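Local structure of type III effector HopU1 (Pseudomonas syringae pv. tomato, 3U0J) at residues V87-H98 with H147-L158. The protein probably transfers ADP-ribose from NAD+ to arginine side chains of target proteins, acting as a type III effector. Numbering follows the deposited sequence.
Sequences VYPEECSAIYMH and HIKMLSSALNRL
Helix 89-98 crosses helix 147-158 at -107°, the axes approaching to 8.3 Å, and the backbones come nearest at E91 and A154 (CA atoms 4.9 Å apart). The side chain of E91 fits as a knob into the hole formed by M150, S153, A154 and R157, with its CB against the methyl of A154. Its carboxylate is gripped through both oxygens. OE2 of E91 accepts a hydrogen bond from OG of S153 (2.5 Å) on the anti side and a salt-bridging one from NE of R157 (3.0 Å) on the syn side, both from the same face of the carboxylate. The NE-H bond of R157 points almost straight at OE2 of E91 (174°), which lies in the guanidinium plane. OE1 of E91 accepts a hydrogen bond from the backbone N of Y88, the N-cap residue (2.8 Å), and thereby ties the start of helix 89-98 to the same buried carboxylate. S39 completes the cluster, bonding to E91, S153 and R157. NH2 of R157 also sits at the edge of the Y88 ring.

Further along, A94 packs on CB of M150, while I95 reaches over A154 to meet L158 tip to tip through their CD1 atoms (3.7 Å). CG1 of I95 rests on CD2 of L151, whose other methyl, CD1, makes a CH-pi contact over the face of the H98 ring. With CG anti to the backbone N (chi1 -160°), H98 also brings ND1 to NE2 of H147 (3.1 Å); the two imidazoles meet rim to rim, and either could donate. F47 of helix 41-52 covers A94, H147 and M150. This is buried helix-helix packing with a polar cluster at one end, joining helix 89-99 to helix 145-162 in the helical part of what is probably an ADP-ribosyltransferase fold.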
# COMPACT_ATOMS: atom_id res chain seq x y z
N VAL A 87 6.66 16.77 -3.48
CA VAL A 87 6.74 15.56 -2.69
C VAL A 87 8.21 15.33 -2.33
O VAL A 87 9.07 15.39 -3.20
CB VAL A 87 6.23 14.36 -3.49
CG1 VAL A 87 6.29 13.11 -2.63
CG2 VAL A 87 4.82 14.62 -3.97
N TYR A 88 8.49 15.06 -1.07
CA TYR A 88 9.86 14.90 -0.62
C TYR A 88 10.47 13.55 -0.99
O TYR A 88 9.76 12.58 -1.25
CB TYR A 88 9.93 15.13 0.88
CG TYR A 88 9.66 16.56 1.26
CD1 TYR A 88 10.70 17.48 1.37
CD2 TYR A 88 8.37 17.01 1.51
CE1 TYR A 88 10.47 18.79 1.72
CE2 TYR A 88 8.12 18.32 1.88
CZ TYR A 88 9.18 19.21 1.97
OH TYR A 88 8.93 20.52 2.32
N PRO A 89 11.81 13.49 -1.07
CA PRO A 89 12.52 12.24 -1.34
C PRO A 89 12.25 11.19 -0.27
O PRO A 89 12.16 9.99 -0.56
CB PRO A 89 13.98 12.66 -1.31
CG PRO A 89 13.97 14.08 -1.70
CD PRO A 89 12.71 14.66 -1.12
N GLU A 90 12.11 11.63 0.97
CA GLU A 90 11.79 10.71 2.04
C GLU A 90 10.44 10.04 1.75
O GLU A 90 10.23 8.88 2.08
CB GLU A 90 11.80 11.43 3.41
CG GLU A 90 13.19 11.93 3.85
CD GLU A 90 13.60 13.31 3.27
OE1 GLU A 90 12.94 13.82 2.33
OE2 GLU A 90 14.59 13.89 3.76
N GLU A 91 9.53 10.77 1.11
CA GLU A 91 8.21 10.21 0.81
C GLU A 91 8.28 9.25 -0.36
O GLU A 91 7.72 8.15 -0.32
CB GLU A 91 7.20 11.33 0.57
CG GLU A 91 6.69 11.93 1.85
CD GLU A 91 6.34 13.40 1.76
OE1 GLU A 91 6.67 14.04 0.73
OE2 GLU A 91 5.73 13.93 2.72
N CYS A 92 8.99 9.64 -1.41
CA CYS A 92 9.20 8.71 -2.51
C CYS A 92 9.78 7.41 -1.98
O CYS A 92 9.30 6.33 -2.31
CB CYS A 92 10.12 9.31 -3.57
SG CYS A 92 9.36 10.70 -4.39
N SER A 93 10.80 7.53 -1.14
CA SER A 93 11.50 6.38 -0.57
C SER A 93 10.56 5.48 0.25
O SER A 93 10.66 4.26 0.20
CB SER A 93 12.68 6.83 0.30
OG SER A 93 13.59 7.62 -0.44
N ALA A 94 9.66 6.10 1.01
CA ALA A 94 8.72 5.35 1.80
C ALA A 94 7.81 4.56 0.85
O ALA A 94 7.56 3.38 1.07
CB ALA A 94 7.93 6.25 2.69
N ILE A 95 7.34 5.18 -0.22
CA ILE A 95 6.52 4.43 -1.16
C ILE A 95 7.33 3.28 -1.76
O ILE A 95 6.91 2.13 -1.76
CB ILE A 95 6.02 5.28 -2.30
CG1 ILE A 95 4.99 6.29 -1.83
CG2 ILE A 95 5.44 4.40 -3.39
CD1 ILE A 95 4.71 7.34 -2.87
N TYR A 96 8.51 3.61 -2.28
CA TYR A 96 9.39 2.61 -2.87
C TYR A 96 9.59 1.43 -1.92
O TYR A 96 9.32 0.29 -2.28
CB TYR A 96 10.74 3.22 -3.24
CG TYR A 96 11.67 2.29 -3.98
CD1 TYR A 96 12.46 1.37 -3.30
CD2 TYR A 96 11.78 2.34 -5.37
CE1 TYR A 96 13.33 0.51 -3.98
CE2 TYR A 96 12.65 1.50 -6.06
CZ TYR A 96 13.42 0.59 -5.37
OH TYR A 96 14.27 -0.26 -6.06
N MET A 97 10.04 1.72 -0.70
CA MET A 97 10.38 0.68 0.26
C MET A 97 9.16 -0.16 0.62
O MET A 97 9.29 -1.35 0.88
CB MET A 97 11.00 1.27 1.52
CG MET A 97 12.42 1.76 1.31
SD MET A 97 13.09 2.57 2.77
CE MET A 97 14.75 1.95 2.61
N HIS A 98 7.99 0.46 0.61
CA HIS A 98 6.76 -0.29 0.90
C HIS A 98 6.33 -1.22 -0.24
O HIS A 98 5.67 -2.24 0.00
CB HIS A 98 5.64 0.67 1.26
CG HIS A 98 4.51 0.04 2.00
ND1 HIS A 98 4.53 -0.13 3.37
CD2 HIS A 98 3.32 -0.44 1.58
CE1 HIS A 98 3.40 -0.70 3.75
NE2 HIS A 98 2.64 -0.89 2.69
N HIS A 147 7.72 5.30 9.46
CA HIS A 147 7.36 4.87 8.11
C HIS A 147 5.85 5.00 7.85
O HIS A 147 5.42 5.37 6.75
CB HIS A 147 7.81 3.43 7.87
CG HIS A 147 7.37 2.88 6.54
ND1 HIS A 147 8.10 3.06 5.38
CD2 HIS A 147 6.29 2.13 6.20
CE1 HIS A 147 7.48 2.46 4.38
NE2 HIS A 147 6.39 1.88 4.85
N ILE A 148 5.05 4.68 8.86
CA ILE A 148 3.62 4.76 8.65
C ILE A 148 3.29 6.20 8.31
O ILE A 148 2.52 6.47 7.38
CB ILE A 148 2.83 4.30 9.88
CG1 ILE A 148 2.99 2.78 10.04
CG2 ILE A 148 1.39 4.65 9.71
CD1 ILE A 148 2.49 2.23 11.35
N LYS A 149 3.90 7.12 9.05
CA LYS A 149 3.60 8.53 8.89
C LYS A 149 4.13 9.00 7.55
O LYS A 149 3.44 9.70 6.83
CB LYS A 149 4.16 9.37 10.04
CG LYS A 149 3.66 8.94 11.43
CD LYS A 149 3.85 10.04 12.47
CE LYS A 149 5.30 10.53 12.57
NZ LYS A 149 5.46 11.73 13.46
N MET A 150 5.34 8.59 7.19
CA MET A 150 5.92 9.06 5.94
C MET A 150 5.06 8.60 4.77
O MET A 150 4.78 9.39 3.87
CB MET A 150 7.37 8.62 5.79
CG MET A 150 8.23 9.60 4.96
SD MET A 150 8.09 11.37 5.36
CE MET A 150 8.63 11.96 3.81
N LEU A 151 4.62 7.34 4.79
CA LEU A 151 3.82 6.80 3.68
C LEU A 151 2.48 7.54 3.60
O LEU A 151 2.03 7.92 2.52
CB LEU A 151 3.57 5.31 3.85
CG LEU A 151 3.67 4.41 2.61
CD1 LEU A 151 2.70 3.26 2.69
CD2 LEU A 151 3.48 5.16 1.32
N SER A 152 1.85 7.74 4.76
CA SER A 152 0.61 8.49 4.77
C SER A 152 0.81 9.86 4.13
O SER A 152 0.06 10.25 3.24
CB SER A 152 0.08 8.64 6.19
OG SER A 152 -0.31 7.40 6.73
N SER A 153 1.83 10.58 4.56
CA SER A 153 2.11 11.90 3.99
C SER A 153 2.30 11.80 2.48
O SER A 153 1.76 12.61 1.74
CB SER A 153 3.34 12.54 4.64
OG SER A 153 3.59 13.83 4.10
N ALA A 154 3.05 10.80 2.04
CA ALA A 154 3.32 10.65 0.62
C ALA A 154 2.01 10.58 -0.14
O ALA A 154 1.80 11.32 -1.11
CB ALA A 154 4.15 9.43 0.36
N LEU A 155 1.14 9.67 0.30
CA LEU A 155 -0.12 9.50 -0.41
C LEU A 155 -0.93 10.78 -0.35
O LEU A 155 -1.61 11.13 -1.31
CB LEU A 155 -0.91 8.33 0.16
CG LEU A 155 -0.17 7.01 0.38
CD1 LEU A 155 -1.13 5.92 0.84
CD2 LEU A 155 0.60 6.54 -0.85
N ASN A 156 -0.86 11.51 0.75
CA ASN A 156 -1.62 12.75 0.85
C ASN A 156 -1.12 13.81 -0.14
O ASN A 156 -1.93 14.38 -0.89
CB ASN A 156 -1.66 13.29 2.30
CG ASN A 156 -2.75 12.61 3.16
OD1 ASN A 156 -3.74 12.13 2.64
ND2 ASN A 156 -2.56 12.60 4.47
N ARG A 157 0.20 14.07 -0.15
CA ARG A 157 0.85 14.95 -1.12
C ARG A 157 0.41 14.60 -2.54
O ARG A 157 0.08 15.47 -3.33
CB ARG A 157 2.37 14.78 -1.06
CG ARG A 157 3.20 15.88 -0.40
CD ARG A 157 2.89 15.93 1.03
NE ARG A 157 4.00 16.21 1.96
CZ ARG A 157 4.21 17.39 2.53
NH1 ARG A 157 3.49 18.45 2.18
NH2 ARG A 157 5.16 17.53 3.44
N LEU A 158 0.43 13.31 -2.88
CA LEU A 158 0.09 12.89 -4.24
C LEU A 158 -1.39 12.99 -4.56
O LEU A 158 -1.77 13.44 -5.64
CB LEU A 158 0.56 11.46 -4.52
CG LEU A 158 2.04 11.14 -4.72
CD1 LEU A 158 2.29 9.63 -4.58
CD2 LEU A 158 2.57 11.67 -6.05